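Local coordinates for Tv2483 (Treponema vincentii, PDB 6DET), which binds L-arginine with high selectivity and probably serves as the lipid-anchored substrate-binding component of an ABC amino-acid transporter, at residues Asp64-Thr67 with Glu68-Arg71; Val127-Ala130 with Gly131-Tyr134; Glu235-Leu238 with Ala239-Glu243; Glu245-Pro248 with Asn249-Arg252. One frame throughout, in Å; residues are numbered along the deposited sequence.

Contact 1. Residues Asp64-Thr67 with Glu68-Arg71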
ATOM      1  N   ASP A  64      -0.858  10.346   8.710  1.00 32.14           N
ATOM      2  CA  ASP A  64      -0.276  11.643   9.018  1.00 31.52           C
ATOM      3  C   ASP A  64      -0.288  12.536   7.780  1.00 34.34           C
ATOM      4  O   ASP A  64      -0.602  13.731   7.862  1.00 32.80           O
ATOM      5  CB  ASP A  64       1.149  11.466   9.539  1.00 33.83           C
ATOM      6  CG  ASP A  64       1.198  11.045  11.003  1.00 35.42           C
ATOM      7  OD1 ASP A  64       0.164  11.089  11.685  1.00 34.41           O
ATOM      8  OD2 ASP A  64       2.293  10.692  11.463  1.00 38.25           O
ATOM      9  N   ILE A  65       0.010  11.954   6.614  1.00 31.19           N
ATOM     10  CA  ILE A  65       0.001  12.724   5.366  1.00 28.37           C
ATOM     11  C   ILE A  65      -1.389  13.311   5.115  1.00 30.22           C
ATOM     12  O   ILE A  65      -1.546  14.518   4.875  1.00 32.46           O
ATOM     13  CB  ILE A  65       0.469  11.854   4.181  1.00 29.07           C
ATOM     14  CG1 ILE A  65       1.960  11.499   4.302  1.00 31.06           C
ATOM     15  CG2 ILE A  65       0.244  12.586   2.856  1.00 29.51           C
ATOM     16  CD1 ILE A  65       2.467  10.452   3.321  1.00 33.13           C
ATOM     17  N   PHE A  66      -2.420  12.464   5.126  1.00 30.27           N
ATOM     18  CA  PHE A  66      -3.737  12.956   4.742  1.00 32.19           C
ATOM     19  C   PHE A  66      -4.346  13.836   5.816  1.00 33.25           C
ATOM     20  O   PHE A  66      -5.110  14.752   5.496  1.00 33.40           O
ATOM     21  CB  PHE A  66      -4.669  11.784   4.405  1.00 32.68           C
ATOM     22  CG  PHE A  66      -4.641  11.417   2.951  1.00 29.93           C
ATOM     23  CD1 PHE A  66      -5.320  12.184   2.025  1.00 34.68           C
ATOM     24  CD2 PHE A  66      -3.892  10.345   2.495  1.00 34.66           C
ATOM     25  CE1 PHE A  66      -5.281  11.882   0.672  1.00 36.51           C
ATOM     26  CE2 PHE A  66      -3.870  10.036   1.149  1.00 31.55           C
ATOM     27  CZ  PHE A  66      -4.548  10.793   0.240  1.00 34.83           C
ATOM     28  N   THR A  67      -4.013  13.610   7.092  1.00 36.95           N
ATOM     29  CA  THR A  67      -4.541  14.485   8.135  1.00 34.60           C
ATOM     30  C   THR A  67      -4.038  15.915   7.948  1.00 37.37           C
ATOM     31  O   THR A  67      -4.807  16.880   8.063  1.00 34.58           O
ATOM     32  CB  THR A  67      -4.150  13.954   9.518  1.00 36.83           C
ATOM     33  OG1 THR A  67      -4.738  12.660   9.730  1.00 37.46           O
ATOM     34  CG2 THR A  67      -4.627  14.892  10.615  1.00 37.40           C
ATOM     35  N   GLU A  68      -2.740  16.070   7.653  1.00 35.96           N
ATOM     36  CA  GLU A  68      -2.150  17.397   7.506  1.00 37.30           C
ATOM     37  C   GLU A  68      -2.556  18.024   6.178  1.00 36.62           C
ATOM     38  O   GLU A  68      -2.838  19.227   6.113  1.00 35.05           O
ATOM     39  CB  GLU A  68      -0.623  17.304   7.628  1.00 37.16           C
ATOM     40  CG  GLU A  68       0.113  18.604   7.313  1.00 36.03           C
ATOM     41  CD  GLU A  68      -0.265  19.748   8.231  1.00 36.07           C
ATOM     42  OE1 GLU A  68      -1.002  19.534   9.225  1.00 42.44           O
ATOM     43  OE2 GLU A  68       0.179  20.895   7.953  1.00 41.20           O
ATOM     44  N   LEU A  69      -2.601  17.222   5.116  1.00 32.66           N
ATOM     45  CA  LEU A  69      -3.055  17.718   3.828  1.00 40.74           C
ATOM     46  C   LEU A  69      -4.464  18.296   3.931  1.00 40.48           C
ATOM     47  O   LEU A  69      -4.727  19.405   3.457  1.00 32.28           O
ATOM     48  CB  LEU A  69      -3.011  16.596   2.811  1.00 34.27           C
ATOM     49  CG  LEU A  69      -3.560  16.993   1.453  1.00 49.14           C
ATOM     50  CD1 LEU A  69      -2.532  16.760   0.369  1.00 58.20           C
ATOM     51  CD2 LEU A  69      -4.795  16.177   1.220  1.00 46.78           C
ATOM     52  N   CYS A  70      -5.389  17.548   4.548  1.00 33.02           N
ATOM     53  CA  CYS A  70      -6.756  18.044   4.679  1.00 29.61           C
ATOM     54  C   CYS A  70      -6.807  19.263   5.588  1.00 32.74           C
ATOM     55  O   CYS A  70      -7.578  20.204   5.341  1.00 35.97           O
ATOM     56  CB  CYS A  70      -7.664  16.911   5.199  1.00 29.66           C
ATOM     57  SG  CYS A  70      -8.020  15.653   4.006  1.00 35.31           S
ATOM     58  N   ARG A  71      -5.958  19.304   6.621  1.00 34.44           N
ATOM     59  CA  ARG A  71      -5.930  20.495   7.453  1.00 35.22           C
ATOM     60  C   ARG A  71      -5.584  21.715   6.614  1.00 36.94           C
ATOM     61  O   ARG A  71      -6.237  22.753   6.713  1.00 38.84           O
ATOM     62  CB  ARG A  71      -4.931  20.358   8.597  1.00 41.15           C
ATOM     63  CG  ARG A  71      -4.986  21.564   9.545  1.00 46.87           C
ATOM     64  CD  ARG A  71      -3.847  21.547  10.534  1.00 47.59           C
ATOM     65  NE  ARG A  71      -2.584  21.855   9.873  1.00 43.38           N
ATOM     66  CZ  ARG A  71      -2.176  23.091   9.589  1.00 49.82           C
ATOM     67  NH1 ARG A  71      -2.924  24.125   9.922  1.00 49.73           N
ATOM     68  NH2 ARG A  71      -1.020  23.292   8.971  1.00 44.02           N
TER
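Glu68 N donates to Asp64 O and Leu69 N to Ile65 O, and the same i to i+4 step joins Cys70 N to Phe66 O and Arg71 N to Thr67 O, so the eight residues form successive turns of one alpha-helix. The bond from Leu69 N to Ile65 O is 2.9 Å long. That of Glu68 N to Asp64 O is longer, at 3.2 Å. On the buried flank, Phe66 and Leu69 run alongside each other in the same direction, Phe66 CD1 lying 4.1 Å from Leu69 CD2. Beside them, Cys70 SG packs 3.4 Å from Phe66 O. Helix 61-73 belongs to the family 3 solute-binding fold: Phe66 and Cys70 face strands 37-42 and 76-81, the Phe66 ring also meets Phe221 edge-to-face, and Leu69 leans on helix 228-243. The other flank is polar. Glu68 bends at chi2 (61°) and Arg71 at chi3 (71°), which turns carboxylate and guanidinium toward each other in a side-on, two-pronged salt bridge. Arg71 NE reaches Glu68 OE1 at 2.9 Å with a nearly straight N-H...O angle of 174°, while Arg71 NH2 takes Glu68 OE2, also at 2.9 Å. Both oxygens are approached on their syn sides, and both lie close to the guanidinium plane. Glu68 OE2 has a second cationic partner in Arg72 NE, whereas Thr67 OG1 bonds back to Ile63 O and Asp64 OD2 pairs with Lys253.

Contact 2. Residues Val127-Ala130 with Gly131-Tyr134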
ATOM      1  N   VAL A 127       8.708 -14.255   1.865  1.00 36.46           N
ATOM      2  CA  VAL A 127       9.110 -14.566   3.230  1.00 35.63           C
ATOM      3  C   VAL A 127       8.814 -16.035   3.490  1.00 40.49           C
ATOM      4  O   VAL A 127       7.758 -16.544   3.093  1.00 37.34           O
ATOM      5  CB  VAL A 127       8.397 -13.659   4.259  1.00 40.31           C
ATOM      6  CG1 VAL A 127       8.755 -14.051   5.695  1.00 50.95           C
ATOM      7  CG2 VAL A 127       8.760 -12.170   4.008  1.00 36.14           C
ATOM      8  N   THR A 128       9.767 -16.718   4.130  1.00 45.48           N
ATOM      9  CA  THR A 128       9.624 -18.116   4.514  1.00 46.64           C
ATOM     10  C   THR A 128       9.956 -18.248   5.992  1.00 50.76           C
ATOM     11  O   THR A 128      10.350 -17.274   6.642  1.00 53.61           O
ATOM     12  CB  THR A 128      10.541 -19.038   3.692  1.00 47.42           C
ATOM     13  OG1 THR A 128      11.918 -18.698   3.925  1.00 49.30           O
ATOM     14  CG2 THR A 128      10.254 -18.909   2.224  1.00 44.86           C
ATOM     15  N   LEU A 129       9.804 -19.469   6.517  1.00 45.55           N
ATOM     16  CA  LEU A 129      10.342 -19.794   7.832  1.00 44.91           C
ATOM     17  C   LEU A 129      11.852 -19.981   7.738  1.00 58.62           C
ATOM     18  O   LEU A 129      12.349 -20.649   6.828  1.00 64.41           O
ATOM     19  CB  LEU A 129       9.679 -21.054   8.376  1.00 55.25           C
ATOM     20  CG  LEU A 129       8.160 -20.980   8.528  1.00 54.89           C
ATOM     21  CD1 LEU A 129       7.595 -22.343   8.809  1.00 56.02           C
ATOM     22  CD2 LEU A 129       7.787 -20.015   9.632  1.00 57.59           C
ATOM     23  N   ALA A 130      12.581 -19.391   8.690  1.00 61.23           N
ATOM     24  CA  ALA A 130      14.027 -19.252   8.549  1.00 71.69           C
ATOM     25  C   ALA A 130      14.728 -20.583   8.707  1.00 65.85           C
ATOM     26  O   ALA A 130      15.840 -20.772   8.196  1.00 69.06           O
ATOM     27  CB  ALA A 130      14.567 -18.258   9.576  1.00101.95           C
ATOM     28  N   GLY A 131      14.096 -21.515   9.393  1.00 50.06           N
ATOM     29  CA  GLY A 131      14.766 -22.757   9.724  1.00 65.45           C
ATOM     30  C   GLY A 131      14.542 -23.805   8.662  1.00 76.75           C
ATOM     31  O   GLY A 131      14.683 -25.005   8.915  1.00 88.94           O
ATOM     32  N   ARG A 132      14.195 -23.357   7.458  1.00 66.66           N
ATOM     33  CA  ARG A 132      13.854 -24.265   6.383  1.00 63.96           C
ATOM     34  C   ARG A 132      14.852 -24.260   5.241  1.00 58.43           C
ATOM     35  O   ARG A 132      14.728 -25.094   4.337  1.00 60.59           O
ATOM     36  CB  ARG A 132      12.459 -23.934   5.844  1.00 67.32           C
ATOM     37  CG  ARG A 132      11.370 -24.131   6.880  1.00 84.58           C
ATOM     38  CD  ARG A 132      11.226 -25.583   7.285  1.00 96.03           C
ATOM     39  NE  ARG A 132       9.966 -25.826   7.982  1.00 91.54           N
ATOM     40  CZ  ARG A 132       9.725 -25.471   9.239  1.00104.60           C
ATOM     41  NH1 ARG A 132      10.655 -24.842   9.948  1.00114.62           N
ATOM     42  NH2 ARG A 132       8.549 -25.740   9.786  1.00112.21           N
ATOM     43  N   GLY A 133      15.833 -23.361   5.254  1.00 62.70           N
ATOM     44  CA  GLY A 133      16.871 -23.371   4.245  1.00 66.44           C
ATOM     45  C   GLY A 133      16.483 -22.775   2.913  1.00 65.57           C
ATOM     46  O   GLY A 133      17.197 -22.978   1.929  1.00 65.36           O
ATOM     47  N   TYR A 134      15.370 -22.057   2.834  1.00 63.07           N
ATOM     48  CA  TYR A 134      15.020 -21.386   1.595  1.00 59.97           C
ATOM     49  C   TYR A 134      15.997 -20.252   1.332  1.00 58.93           C
ATOM     50  O   TYR A 134      16.172 -19.367   2.176  1.00 64.23           O
ATOM     51  CB  TYR A 134      13.597 -20.840   1.677  1.00 63.97           C
ATOM     52  CG  TYR A 134      12.532 -21.909   1.617  1.00 61.67           C
ATOM     53  CD1 TYR A 134      12.176 -22.483   0.408  1.00 65.45           C
ATOM     54  CD2 TYR A 134      11.873 -22.330   2.761  1.00 63.93           C
ATOM     55  CE1 TYR A 134      11.205 -23.458   0.336  1.00 71.11           C
ATOM     56  CE2 TYR A 134      10.895 -23.305   2.699  1.00 71.91           C
ATOM     57  CZ  TYR A 134      10.568 -23.867   1.482  1.00 73.78           C
ATOM     58  OH  TYR A 134       9.599 -24.842   1.398  1.00 75.60           O
TER
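Leu129 CD1 sits over one face of the Arg132 guanidinium, 3.6 Å above its plane and displaced toward the rim, closest to Arg132 NH2 at 3.7 Å. The flat group thus rests on a methyl, an apolar contact made over the face, on the side of NH2 and CZ. The Tyr134 ring has Leu129 O at its edge, near the ring plane, 4.4 Å from Tyr134 CD2. Thr128 meets the same ring at a slant: its CB is 3.7 Å from Tyr134 CD2, its CG2 touches Tyr134 CG and CD2, and Thr128 OG1 lies 3.5 Å from Tyr134 CB. Thr128 therefore packs against Tyr134 CB and the CG-CD2 side of its ring, and the hydroxyl end of the tyrosine lies farther off.

Leu129 and Arg132 instead run side by side. Arg132 folds at chi2 (-65°), which carries its chain along the leucine, with Arg132 CG 3.8 Å from Leu129 CB, before the guanidinium reaches CD1. The backbone closes with one weak hydrogen bond between the two segments, Arg132 N to Leu129 O, 3.3 Å long and bent to 135°. Gly133 then takes a positive phi of 79°, a conformation that favours glycine, and the chain turns to bring Tyr134 back beside Thr128. Strand 207-209 flanks Thr128 and Ala130, and Tyr134 also touches Asp188 and Ile210. Strand 120-129, paired antiparallel with strands 189-193 and 207-209, ends here in a type I beta turn, Leu129-Arg132, at the surface of one lobe of the two-lobed solute-binding fold.

Contact 3. Residues Glu235-Leu238 with Ala239-Glu243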
ATOM      1  N   GLU A 235      -2.206  17.137  -5.187  1.00 33.43           N
ATOM      2  CA  GLU A 235      -0.790  17.101  -5.539  1.00 37.38           C
ATOM      3  C   GLU A 235      -0.108  18.424  -5.208  1.00 37.21           C
ATOM      4  O   GLU A 235       1.053  18.440  -4.783  1.00 31.91           O
ATOM      5  CB  GLU A 235      -0.633  16.752  -7.015  1.00 32.92           C
ATOM      6  CG  GLU A 235      -0.925  15.287  -7.302  1.00 34.16           C
ATOM      7  CD  GLU A 235      -0.756  14.923  -8.752  1.00 36.80           C
ATOM      8  OE1 GLU A 235      -0.995  15.793  -9.629  1.00 41.32           O
ATOM      9  OE2 GLU A 235      -0.372  13.766  -9.012  1.00 33.01           O
ATOM     10  N   SER A 236      -0.816  19.546  -5.366  1.00 33.07           N
ATOM     11  CA  SER A 236      -0.204  20.826  -5.038  1.00 31.19           C
ATOM     12  C   SER A 236       0.170  20.905  -3.561  1.00 41.25           C
ATOM     13  O   SER A 236       1.237  21.418  -3.205  1.00 36.25           O
ATOM     14  CB  SER A 236      -1.153  21.965  -5.397  1.00 36.02           C
ATOM     15  OG  SER A 236      -0.519  23.197  -5.139  1.00 53.92           O
ATOM     16  N   VAL A 237      -0.710  20.426  -2.687  1.00 34.50           N
ATOM     17  CA  VAL A 237      -0.442  20.465  -1.252  1.00 32.60           C
ATOM     18  C   VAL A 237       0.624  19.445  -0.866  1.00 31.77           C
ATOM     19  O   VAL A 237       1.478  19.715  -0.007  1.00 34.01           O
ATOM     20  CB  VAL A 237      -1.743  20.237  -0.474  1.00 31.06           C
ATOM     21  CG1 VAL A 237      -1.454  20.283   1.012  1.00 37.37           C
ATOM     22  CG2 VAL A 237      -2.766  21.307  -0.871  1.00 37.55           C
ATOM     23  N   LEU A 238       0.566  18.243  -1.443  1.00 29.56           N
ATOM     24  CA  LEU A 238       1.611  17.253  -1.179  1.00 30.40           C
ATOM     25  C   LEU A 238       2.990  17.811  -1.512  1.00 31.68           C
ATOM     26  O   LEU A 238       3.963  17.554  -0.796  1.00 29.97           O
ATOM     27  CB  LEU A 238       1.367  15.984  -1.989  1.00 31.17           C
ATOM     28  CG  LEU A 238       0.204  15.084  -1.532  1.00 37.67           C
ATOM     29  CD1 LEU A 238       0.035  13.875  -2.464  1.00 30.80           C
ATOM     30  CD2 LEU A 238       0.411  14.638  -0.071  1.00 34.81           C
ATOM     31  N   ALA A 239       3.100  18.539  -2.622  1.00 29.97           N
ATOM     32  CA  ALA A 239       4.395  19.111  -2.997  1.00 29.35           C
ATOM     33  C   ALA A 239       4.873  20.099  -1.945  1.00 32.59           C
ATOM     34  O   ALA A 239       6.045  20.075  -1.546  1.00 31.67           O
ATOM     35  CB  ALA A 239       4.301  19.770  -4.369  1.00 33.78           C
ATOM     36  N   GLU A 240       3.978  20.969  -1.480  1.00 34.47           N
ATOM     37  CA  GLU A 240       4.314  21.918  -0.427  1.00 33.36           C
ATOM     38  C   GLU A 240       4.770  21.180   0.823  1.00 33.53           C
ATOM     39  O   GLU A 240       5.758  21.565   1.461  1.00 35.44           O
ATOM     40  CB  GLU A 240       3.092  22.798  -0.128  1.00 34.45           C
ATOM     41  CG  GLU A 240       3.265  23.844   0.979  1.00 45.04           C
ATOM     42  CD  GLU A 240       1.972  24.625   1.275  1.00 51.82           C
ATOM     43  OE1 GLU A 240       1.103  24.105   2.008  1.00 41.75           O
ATOM     44  OE2 GLU A 240       1.818  25.757   0.765  1.00 52.41           O
ATOM     45  N   MET A 241       4.046  20.117   1.187  1.00 31.90           N
ATOM     46  CA  MET A 241       4.346  19.375   2.406  1.00 30.18           C
ATOM     47  C   MET A 241       5.648  18.596   2.285  1.00 30.76           C
ATOM     48  O   MET A 241       6.262  18.262   3.308  1.00 32.79           O
ATOM     49  CB  MET A 241       3.198  18.403   2.734  1.00 31.30           C
ATOM     50  CG  MET A 241       1.944  19.077   3.198  1.00 35.49           C
ATOM     51  SD  MET A 241       0.510  17.966   3.239  1.00 32.96           S
ATOM     52  CE  MET A 241       1.083  16.740   4.384  1.00 32.16           C
ATOM     53  N   ASN A 242       6.072  18.277   1.061  1.00 29.24           N
ATOM     54  CA  ASN A 242       7.335  17.566   0.886  1.00 33.21           C
ATOM     55  C   ASN A 242       8.499  18.536   0.896  1.00 34.17           C
ATOM     56  O   ASN A 242       9.523  18.275   1.536  1.00 33.37           O
ATOM     57  CB  ASN A 242       7.324  16.768  -0.414  1.00 32.83           C
ATOM     58  CG  ASN A 242       8.366  15.672  -0.416  1.00 32.48           C
ATOM     59  OD1 ASN A 242       8.322  14.777   0.422  1.00 33.38           O
ATOM     60  ND2 ASN A 242       9.324  15.751  -1.336  1.00 29.94           N
ATOM     61  N   GLU A 243       8.350  19.666   0.191  1.00 31.10           N
ATOM     62  CA  GLU A 243       9.428  20.652   0.124  1.00 31.97           C
ATOM     63  C   GLU A 243       9.692  21.271   1.482  1.00 31.43           C
ATOM     64  O   GLU A 243      10.844  21.576   1.806  1.00 38.05           O
ATOM     65  CB  GLU A 243       9.085  21.747  -0.881  1.00 32.29           C
ATOM     66  CG  GLU A 243      10.014  22.974  -0.830  1.00 32.63           C
ATOM     67  CD  GLU A 243      11.448  22.622  -1.071  1.00 39.00           C
ATOM     68  OE1 GLU A 243      11.672  21.602  -1.736  1.00 35.31           O
ATOM     69  OE2 GLU A 243      12.348  23.383  -0.628  1.00 35.59           O
TER
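Val237 CG1 stands opposite its own backbone nitrogen (chi1 -180°), while Met241 has CG opposite its carbonyl carbon (chi1 -71°) and an extended chi2 (168°), which sets Met241 SD 3.8 Å from Val237 CG1; chi3 only turns CE. The two side chains pass at a slant, one turn apart on helix 228-243 of the solute-binding fold. Each residue pair from Glu235-Ala239 to Leu238-Asn242 is joined by an i to i+4 backbone bond. The bond from Met241 N to Val237 O is 2.9 Å long, and that from Glu240 N to Ser236 O is longer, at 3.3 Å. Met241 CG also packs 3.3 Å from Val237 O, so the same carbonyl oxygen receives the amide and lies against the methionine chain.

Val237, Leu238 and Met241 pack on helix 61-73, and Leu238 and Met241 also touch Ile247 of helix 246-255. Glu240 OE1 reaches helix 61-73 as well, in a salt bridge with Arg72 NH1; Glu235 OE2 and Asn242 OD1 bond to Thr117 N and Ser260 OG. Near the C-terminal end Asn242 N, the backbone nitrogen, has two acceptors, Leu238 O at 2.9 Å and, weakly, Ala239 O at 3.2 Å.

Contact 4. Residues Glu245-Pro248 with Asn249-Arg252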
ATOM      1  N   GLU A 245       9.438  19.897   4.333  1.00 32.55           N
ATOM      2  CA  GLU A 245      10.015  18.852   5.189  1.00 40.23           C
ATOM      3  C   GLU A 245       8.979  18.209   6.100  1.00 35.80           C
ATOM      4  O   GLU A 245       9.355  17.345   6.923  1.00 33.33           O
ATOM      5  CB  GLU A 245      11.185  19.354   6.048  1.00 49.02           C
ATOM      6  CG  GLU A 245      12.481  19.493   5.252  1.00 76.31           C
ATOM      7  CD  GLU A 245      13.037  18.143   4.809  1.00100.65           C
ATOM      8  OE1 GLU A 245      13.203  17.260   5.676  1.00125.87           O
ATOM      9  OE2 GLU A 245      13.295  17.959   3.598  1.00103.78           O
ATOM     10  N   THR A 246       7.699  18.564   5.981  1.00 31.87           N
ATOM     11  CA  THR A 246       6.679  17.915   6.810  1.00 36.87           C
ATOM     12  C   THR A 246       6.615  16.422   6.518  1.00 32.73           C
ATOM     13  O   THR A 246       6.612  15.592   7.438  1.00 34.87           O
ATOM     14  CB  THR A 246       5.312  18.561   6.579  1.00 35.93           C
ATOM     15  OG1 THR A 246       5.378  19.952   6.908  1.00 41.24           O
ATOM     16  CG2 THR A 246       4.251  17.913   7.459  1.00 33.86           C
ATOM     17  N   ILE A 247       6.585  16.054   5.241  1.00 35.64           N
ATOM     18  CA  ILE A 247       6.429  14.644   4.898  1.00 31.37           C
ATOM     19  C   ILE A 247       7.744  13.911   5.162  1.00 33.78           C
ATOM     20  O   ILE A 247       7.724  12.825   5.771  1.00 31.03           O
ATOM     21  CB  ILE A 247       5.932  14.471   3.454  1.00 32.28           C
ATOM     22  CG1 ILE A 247       4.457  14.860   3.396  1.00 29.72           C
ATOM     23  CG2 ILE A 247       6.085  13.012   3.015  1.00 29.85           C
ATOM     24  CD1 ILE A 247       3.805  14.854   2.008  1.00 31.57           C
ATOM     25  N   PRO A 248       8.903  14.454   4.760  1.00 30.04           N
ATOM     26  CA  PRO A 248      10.172  13.819   5.153  1.00 30.13           C
ATOM     27  C   PRO A 248      10.264  13.547   6.640  1.00 34.24           C
ATOM     28  O   PRO A 248      10.789  12.508   7.056  1.00 36.00           O
ATOM     29  CB  PRO A 248      11.214  14.846   4.692  1.00 33.10           C
ATOM     30  CG  PRO A 248      10.591  15.427   3.432  1.00 31.94           C
ATOM     31  CD  PRO A 248       9.127  15.551   3.792  1.00 30.47           C
ATOM     32  N   ASN A 249       9.770  14.463   7.459  1.00 33.93           N
ATOM     33  CA  ASN A 249       9.820  14.254   8.892  1.00 34.43           C
ATOM     34  C   ASN A 249       8.796  13.226   9.352  1.00 32.88           C
ATOM     35  O   ASN A 249       9.081  12.468  10.282  1.00 38.75           O
ATOM     36  CB  ASN A 249       9.651  15.582   9.620  1.00 38.52           C
ATOM     37  CG  ASN A 249      10.936  16.386   9.630  1.00 39.86           C
ATOM     38  OD1 ASN A 249      12.020  15.836   9.410  1.00 39.84           O
ATOM     39  ND2 ASN A 249      10.827  17.684   9.864  1.00 39.46           N
ATOM     40  N   PHE A 250       7.628  13.151   8.707  1.00 36.85           N
ATOM     41  CA  PHE A 250       6.739  12.011   8.950  1.00 37.22           C
ATOM     42  C   PHE A 250       7.453  10.708   8.617  1.00 28.74           C
ATOM     43  O   PHE A 250       7.298   9.702   9.314  1.00 32.89           O
ATOM     44  CB  PHE A 250       5.456  12.086   8.104  1.00 39.04           C
ATOM     45  CG  PHE A 250       4.440  13.169   8.509  1.00 34.63           C
ATOM     46  CD1 PHE A 250       4.317  13.634   9.813  1.00 37.89           C
ATOM     47  CD2 PHE A 250       3.569  13.678   7.543  1.00 32.04           C
ATOM     48  CE1 PHE A 250       3.358  14.600  10.142  1.00 39.35           C
ATOM     49  CE2 PHE A 250       2.635  14.638   7.869  1.00 33.00           C
ATOM     50  CZ  PHE A 250       2.532  15.098   9.167  1.00 36.64           C
ATOM     51  N   SER A 251       8.187  10.684   7.505  1.00 30.53           N
ATOM     52  CA  SER A 251       8.901   9.469   7.129  1.00 33.77           C
ATOM     53  C   SER A 251       9.947   9.093   8.175  1.00 32.92           C
ATOM     54  O   SER A 251      10.114   7.910   8.510  1.00 34.82           O
ATOM     55  CB  SER A 251       9.556   9.666   5.763  1.00 30.71           C
ATOM     56  OG  SER A 251      10.282   8.512   5.372  1.00 30.19           O
ATOM     57  N   ARG A 252      10.681  10.085   8.688  1.00 31.39           N
ATOM     58  CA  ARG A 252      11.690   9.809   9.709  1.00 37.36           C
ATOM     59  C   ARG A 252      11.028   9.267  10.970  1.00 41.42           C
ATOM     60  O   ARG A 252      11.537   8.336  11.597  1.00 38.16           O
ATOM     61  CB  ARG A 252      12.502  11.078  10.007  1.00 39.42           C
ATOM     62  CG  ARG A 252      13.302  11.587   8.801  1.00 40.09           C
ATOM     63  CD  ARG A 252      14.248  12.738   9.145  1.00 38.18           C
ATOM     64  NE  ARG A 252      15.073  13.074   7.995  1.00 35.44           N
ATOM     65  CZ  ARG A 252      14.837  14.087   7.159  1.00 38.65           C
ATOM     66  NH1 ARG A 252      13.797  14.892   7.350  1.00 36.70           N
ATOM     67  NH2 ARG A 252      15.646  14.305   6.128  1.00 35.63           N
TER
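Glu245 takes the N-cap position, with a positive phi of 80°, and its carbonyl accepts from Asn249 N in the first of four i to i+4 bonds; the next three run from Phe250 N to Thr246 O, Ser251 N to Ile247 O and Arg252 N to Pro248 O. The Glu245 side chain folds at chi2 (-68°) and crosses to Arg252, seven residues and two turns on, which reaches back with an extended chain. Arg252 NH1 meets Glu245 OE1 at 3.0 Å in a salt bridge, nearly straight at 173°, with the oxygen at the guanidinium edge and in its plane. The same nitrogen donates to Asn249 OD1 at 2.9 Å in a more bent bond, from above the amide's carbonyl plane. Glu245 is poorly ordered, so the bridge may be loosely held, and crystal contacts may influence it. Pro248 CB lies 3.7 Å from Arg252 NH1, obliquely to the guanidinium.

Elsewhere on the helix Thr246 O lies over one face of the Phe250 ring, 3.4 Å above its plane, and Thr246 CG2 packs 3.7 Å from Phe250 CE2. Thr246 OG1 is hydrogen-bonded to Asp244 OD1, and Ser251 OG to Ser257 O and Leu259 N. Helix 246-255 follows helix 228-243 after a short turn: Ile247 packs on Leu238 and Met241, Pro248 on Asn242, while Phe250 and Ser251 rest on Tyr61 of helix 61-73.

How the contacts relate
Contacts 1, 3 and 4 cluster on one side of the chain, on helices 61-73, 228-243 and 246-255, with centres 11 to 12 Å apart. They interlock: the methyl of Met241 fits against Ile65 and Glu68, and Phe250 CE2 lies 3.4 Å from Asp64 O. All three are partly buried, and apolar side chains and some salt bridges join the helices. An acid-arginine pair spans one turn in contact 1 and two turns in contact 4, whereas Glu240 of contact 3 pairs with Arg72. Contact 2 stands apart, its centre 35 to 42 Å from the others. A surface turn, it has one weak backbone bond between its two segments and side-chain packing in place of regular helical bonding.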